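Molybdenum cofactor biosynthesis protein (Pyrococcus furiosus, PDB 1XI8) probably acts as a molybdopterin molybdotransferase of the MoeA family, inserting molybdenum into molybdopterin during biosynthesis of the molybdenum cofactor. Local coordinates at residues A[221-224]-A[225-228]; A[239-243]-A[244-248]. One frame throughout, in Å; residues are numbered along the deposited sequence.

Contact 1 and contact 2 follow one another along the chain inside the probable molybdopterin-binding domain; strand 233-239 leads from the first to the second, its last residue, Val239, opening contact 2. The first lies within helix 219-229, about 10 Å from chain centre to contact centre, and is largely buried between helix 307-326, the sheet and the second subunit. The second is the turn from that strand into helix 244-257, a surface site about 27 Å from the chain centre. The centres of contacts 1 and 2 are 22 Å apart, their nearest atoms about 10 Å apart, with no touch. What connects them is the sheet: both pack side chains on strand 191-196.

Contact 1: A[221-224]-A[225-228]; sequences IMLS and ALVE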
loop_
_atom_site.group_PDB
_atom_site.type_symbol
_atom_site.label_atom_id
_atom_site.label_comp_id
_atom_site.label_asym_id
_atom_site.label_seq_id
_atom_site.Cartn_x
_atom_site.Cartn_y
_atom_site.Cartn_z
ATOM N N ILE A 221 2.724 -10.543 16.282
ATOM C CA ILE A 221 2.171 -9.302 15.762
ATOM C C ILE A 221 2.730 -8.945 14.393
ATOM O O ILE A 221 2.048 -8.322 13.589
ATOM C CB ILE A 221 2.421 -8.125 16.717
ATOM C CG1 ILE A 221 3.916 -7.949 16.926
ATOM C CG2 ILE A 221 1.724 -8.362 18.067
ATOM C CD1 ILE A 221 4.248 -6.727 17.683
ATOM N N MET A 222 3.966 -9.337 14.121
ATOM C CA MET A 222 4.532 -9.054 12.810
ATOM C C MET A 222 3.800 -9.850 11.725
ATOM O O MET A 222 3.440 -9.299 10.690
ATOM C CB MET A 222 6.040 -9.316 12.771
ATOM C CG MET A 222 6.696 -8.730 11.545
ATOM S SD MET A 222 8.429 -9.155 11.379
ATOM C CE MET A 222 8.364 -10.934 11.370
ATOM N N LEU A 223 3.572 -11.134 11.981
ATOM C CA LEU A 223 2.908 -12.007 11.018
ATOM C C LEU A 223 1.457 -11.622 10.824
ATOM O O LEU A 223 0.946 -11.625 9.701
ATOM C CB LEU A 223 3.010 -13.471 11.447
ATOM C CG LEU A 223 4.364 -14.110 11.145
ATOM C CD1 LEU A 223 4.500 -15.474 11.810
ATOM C CD2 LEU A 223 4.570 -14.199 9.633
ATOM N N SER A 224 0.808 -11.284 11.933
ATOM C CA SER A 224 -0.586 -10.881 11.933
ATOM C C SER A 224 -0.798 -9.684 11.021
ATOM O O SER A 224 -1.746 -9.659 10.241
ATOM C CB SER A 224 -1.041 -10.560 13.354
ATOM O OG SER A 224 -2.409 -10.203 13.391
ATOM N N ALA A 225 0.076 -8.692 11.110
ATOM C CA ALA A 225 -0.043 -7.554 10.218
ATOM C C ALA A 225 0.313 -7.937 8.780
ATOM O O ALA A 225 -0.355 -7.506 7.835
ATOM C CB ALA A 225 0.802 -6.402 10.695
ATOM N N LEU A 226 1.354 -8.750 8.614
ATOM C CA LEU A 226 1.738 -9.198 7.285
ATOM C C LEU A 226 0.587 -9.906 6.571
ATOM O O LEU A 226 0.355 -9.644 5.399
ATOM C CB LEU A 226 2.966 -10.111 7.334
ATOM C CG LEU A 226 4.299 -9.444 7.650
ATOM C CD1 LEU A 226 5.324 -10.474 8.089
ATOM C CD2 LEU A 226 4.789 -8.617 6.469
ATOM N N VAL A 227 -0.129 -10.791 7.266
ATOM C CA VAL A 227 -1.247 -11.499 6.643
ATOM C C VAL A 227 -2.391 -10.529 6.359
ATOM O O VAL A 227 -3.001 -10.556 5.289
ATOM C CB VAL A 227 -1.735 -12.729 7.473
ATOM C CG1 VAL A 227 -2.119 -12.328 8.839
ATOM C CG2 VAL A 227 -2.951 -13.351 6.828
ATOM N N GLU A 228 -2.658 -9.665 7.325
ATOM C CA GLU A 228 -3.621 -8.596 7.174
ATOM C C GLU A 228 -3.318 -7.789 5.919
ATOM O O GLU A 228 -4.206 -7.496 5.131
ATOM C CB GLU A 228 -3.532 -7.687 8.396
ATOM C CG GLU A 228 -4.274 -6.393 8.273
ATOM C CD GLU A 228 -5.744 -6.592 8.511
ATOM O OE1 GLU A 228 -6.071 -7.619 9.157
ATOM O OE2 GLU A 228 -6.554 -5.737 8.062
#
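Ala225 starts the second of these two helical turns by giving its N-H to Ile221 O, 3.2 Å from N to O. The same i to i+4 pattern repeats for the next three residues, which marks 221-228 as continuous alpha-helix within helix 219-229. Leu226 follows, its N 3.0 Å from Met222 O. Its CG lies anti to the carbonyl carbon (chi1 -72°), which swings the branch back toward the preceding turn. There CD1 meets two side chains, Met222 CG at 4.1 Å and Leu223 CD2 at the same separation. The Met222 and Leu226 chains run side by side in one direction, whereas Leu223 crosses Leu226 obliquely. An alanine at Leu226 would remove this shared methyl and is likely to leave a gap beside Met222 and Leu223, and facing Phe314 and His315 of helix 307-326. Val227 N donates to Leu223 O over 2.8 Å. Its CG1, placed between backbone N and carbonyl carbon (chi1 57°), faces back along the helix toward the carbonyl oxygens of Leu223 and Ser224. Last comes Glu228, whose N reaches Ser224 O at 3.1 Å; the side chains of Ser224, Val227 and Glu228 all touch Pro234 on strand 233-239. Pro170 of the second subunit packs against Ala225 and Leu226, and Ala174 of that subunit against Met222. The chemistry therefore divides in two: the polar backbone atoms satisfy one another along the helix, with all four N-H...O angles at 160° or more, while apolar side chains face helix 307-326, the sheet and the partner subunit.

Contact 2: A[239-243]-A[244-248]; sequences VVPDN and EDLIR
Asn243 meets Asp245 and Leu246 as the N-cap of helix 244-257, at the point where the loop after strand 233-239 turns into the helix. Its CG stands anti to the backbone N (chi1 -172°), and this carries the amide over the first turn, where OD1 faces two backbone N-H groups. Both capping bonds are weak, for different reasons: Asp245 N is near, at 2.9 Å from OD1, but its N-H...O angle is a bent 126°, whereas Leu246 N is better aligned at 160° yet lies 3.4 Å away. Between them, one amide oxygen serves two N-H groups of the opening turn. The Asn243 and Leu246 side chains slant across each other, with Leu246 CG 3.8 Å from Asn243 CB, so the cap residue has an apolar contact beside its polar one. On the buried side, Val240 and Ile247 cross at about a right angle, Val240 CG2 lying 3.7 Å from Ile247 CG1. Val240 also rests on Ile195, so this pair joins the helix start to strand 191-196 and, through Ile247, to Phe278. The backbone completes the junction: Ile247 N donates to Asn243 O at 2.8 Å, and Ile247 CG1 lies 3.2 Å from that same Asn243 O.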
loop_
_atom_site.group_PDB
_atom_site.type_symbol
_atom_site.label_atom_id
_atom_site.label_comp_id
_atom_site.label_asym_id
_atom_site.label_seq_id
_atom_site.Cartn_x
_atom_site.Cartn_y
_atom_site.Cartn_z
ATOM N N VAL A 239 1.179 -18.751 22.222
ATOM C CA VAL A 239 2.396 -19.533 22.326
ATOM C C VAL A 239 2.037 -20.905 22.877
ATOM O O VAL A 239 1.130 -21.036 23.695
ATOM C CB VAL A 239 3.503 -18.854 23.206
ATOM C CG1 VAL A 239 3.591 -17.363 22.908
ATOM C CG2 VAL A 239 3.204 -19.040 24.666
ATOM N N VAL A 240 2.729 -21.929 22.398
ATOM C CA VAL A 240 2.535 -23.260 22.922
ATOM C C VAL A 240 3.901 -23.775 23.322
ATOM O O VAL A 240 4.880 -23.534 22.621
ATOM C CB VAL A 240 1.827 -24.228 21.912
ATOM C CG1 VAL A 240 0.592 -23.571 21.316
ATOM C CG2 VAL A 240 2.771 -24.674 20.817
ATOM N N PRO A 241 3.973 -24.460 24.475
ATOM C CA PRO A 241 5.211 -25.049 24.966
ATOM C C PRO A 241 5.806 -25.916 23.883
ATOM O O PRO A 241 5.052 -26.464 23.065
ATOM C CB PRO A 241 4.750 -25.932 26.133
ATOM C CG PRO A 241 3.250 -25.928 26.090
ATOM C CD PRO A 241 2.843 -24.693 25.386
ATOM N N ASP A 242 7.133 -26.048 23.861
ATOM C CA ASP A 242 7.765 -26.864 22.828
ATOM C C ASP A 242 7.463 -28.353 23.081
ATOM O O ASP A 242 8.249 -29.239 22.751
ATOM C CB ASP A 242 9.270 -26.585 22.721
ATOM C CG ASP A 242 10.078 -27.366 23.732
ATOM O OD1 ASP A 242 9.554 -27.610 24.851
ATOM O OD2 ASP A 242 11.235 -27.748 23.408
ATOM N N ASN A 243 6.302 -28.596 23.677
ATOM C CA ASN A 243 5.813 -29.927 23.932
ATOM C C ASN A 243 5.177 -30.476 22.654
ATOM O O ASN A 243 4.284 -29.863 22.060
ATOM C CB ASN A 243 4.799 -29.880 25.070
ATOM C CG ASN A 243 4.368 -31.254 25.538
ATOM O OD1 ASN A 243 3.944 -32.102 24.744
ATOM N ND2 ASN A 243 4.459 -31.477 26.847
ATOM N N GLU A 244 5.651 -31.643 22.248
ATOM C CA GLU A 244 5.239 -32.245 21.005
ATOM C C GLU A 244 3.738 -32.525 20.973
ATOM O O GLU A 244 3.086 -32.285 19.951
ATOM C CB GLU A 244 6.042 -33.525 20.763
ATOM C CG GLU A 244 5.873 -34.111 19.372
ATOM C CD GLU A 244 6.544 -35.468 19.235
ATOM O OE1 GLU A 244 7.709 -35.603 19.707
ATOM O OE2 GLU A 244 5.899 -36.391 18.656
ATOM N N ASP A 245 3.197 -33.030 22.083
ATOM C CA ASP A 245 1.765 -33.277 22.184
ATOM C C ASP A 245 1.001 -31.977 22.044
ATOM O O ASP A 245 0.018 -31.904 21.306
ATOM C CB ASP A 245 1.385 -33.900 23.527
ATOM C CG ASP A 245 1.749 -35.358 23.625
ATOM O OD1 ASP A 245 0.822 -36.198 23.599
ATOM O OD2 ASP A 245 2.949 -35.677 23.727
ATOM N N LEU A 246 1.449 -30.953 22.764
ATOM C CA LEU A 246 0.762 -29.671 22.746
ATOM C C LEU A 246 0.849 -29.018 21.372
ATOM O O LEU A 246 -0.077 -28.342 20.946
ATOM C CB LEU A 246 1.293 -28.748 23.842
ATOM C CG LEU A 246 1.017 -29.268 25.258
ATOM C CD1 LEU A 246 1.644 -28.376 26.304
ATOM C CD2 LEU A 246 -0.456 -29.419 25.538
ATOM N N ILE A 247 1.960 -29.233 20.679
ATOM C CA ILE A 247 2.101 -28.743 19.319
ATOM C C ILE A 247 1.142 -29.481 18.359
ATOM O O ILE A 247 0.443 -28.843 17.565
ATOM C CB ILE A 247 3.563 -28.818 18.847
ATOM C CG1 ILE A 247 4.401 -27.813 19.633
ATOM C CG2 ILE A 247 3.668 -28.469 17.380
ATOM C CD1 ILE A 247 5.897 -27.914 19.381
ATOM N N ARG A 248 1.095 -30.808 18.456
ATOM C CA ARG A 248 0.216 -31.608 17.605
ATOM C C ARG A 248 -1.231 -31.160 17.705
ATOM O O ARG A 248 -1.879 -30.938 16.680
ATOM C CB ARG A 248 0.313 -33.102 17.925
#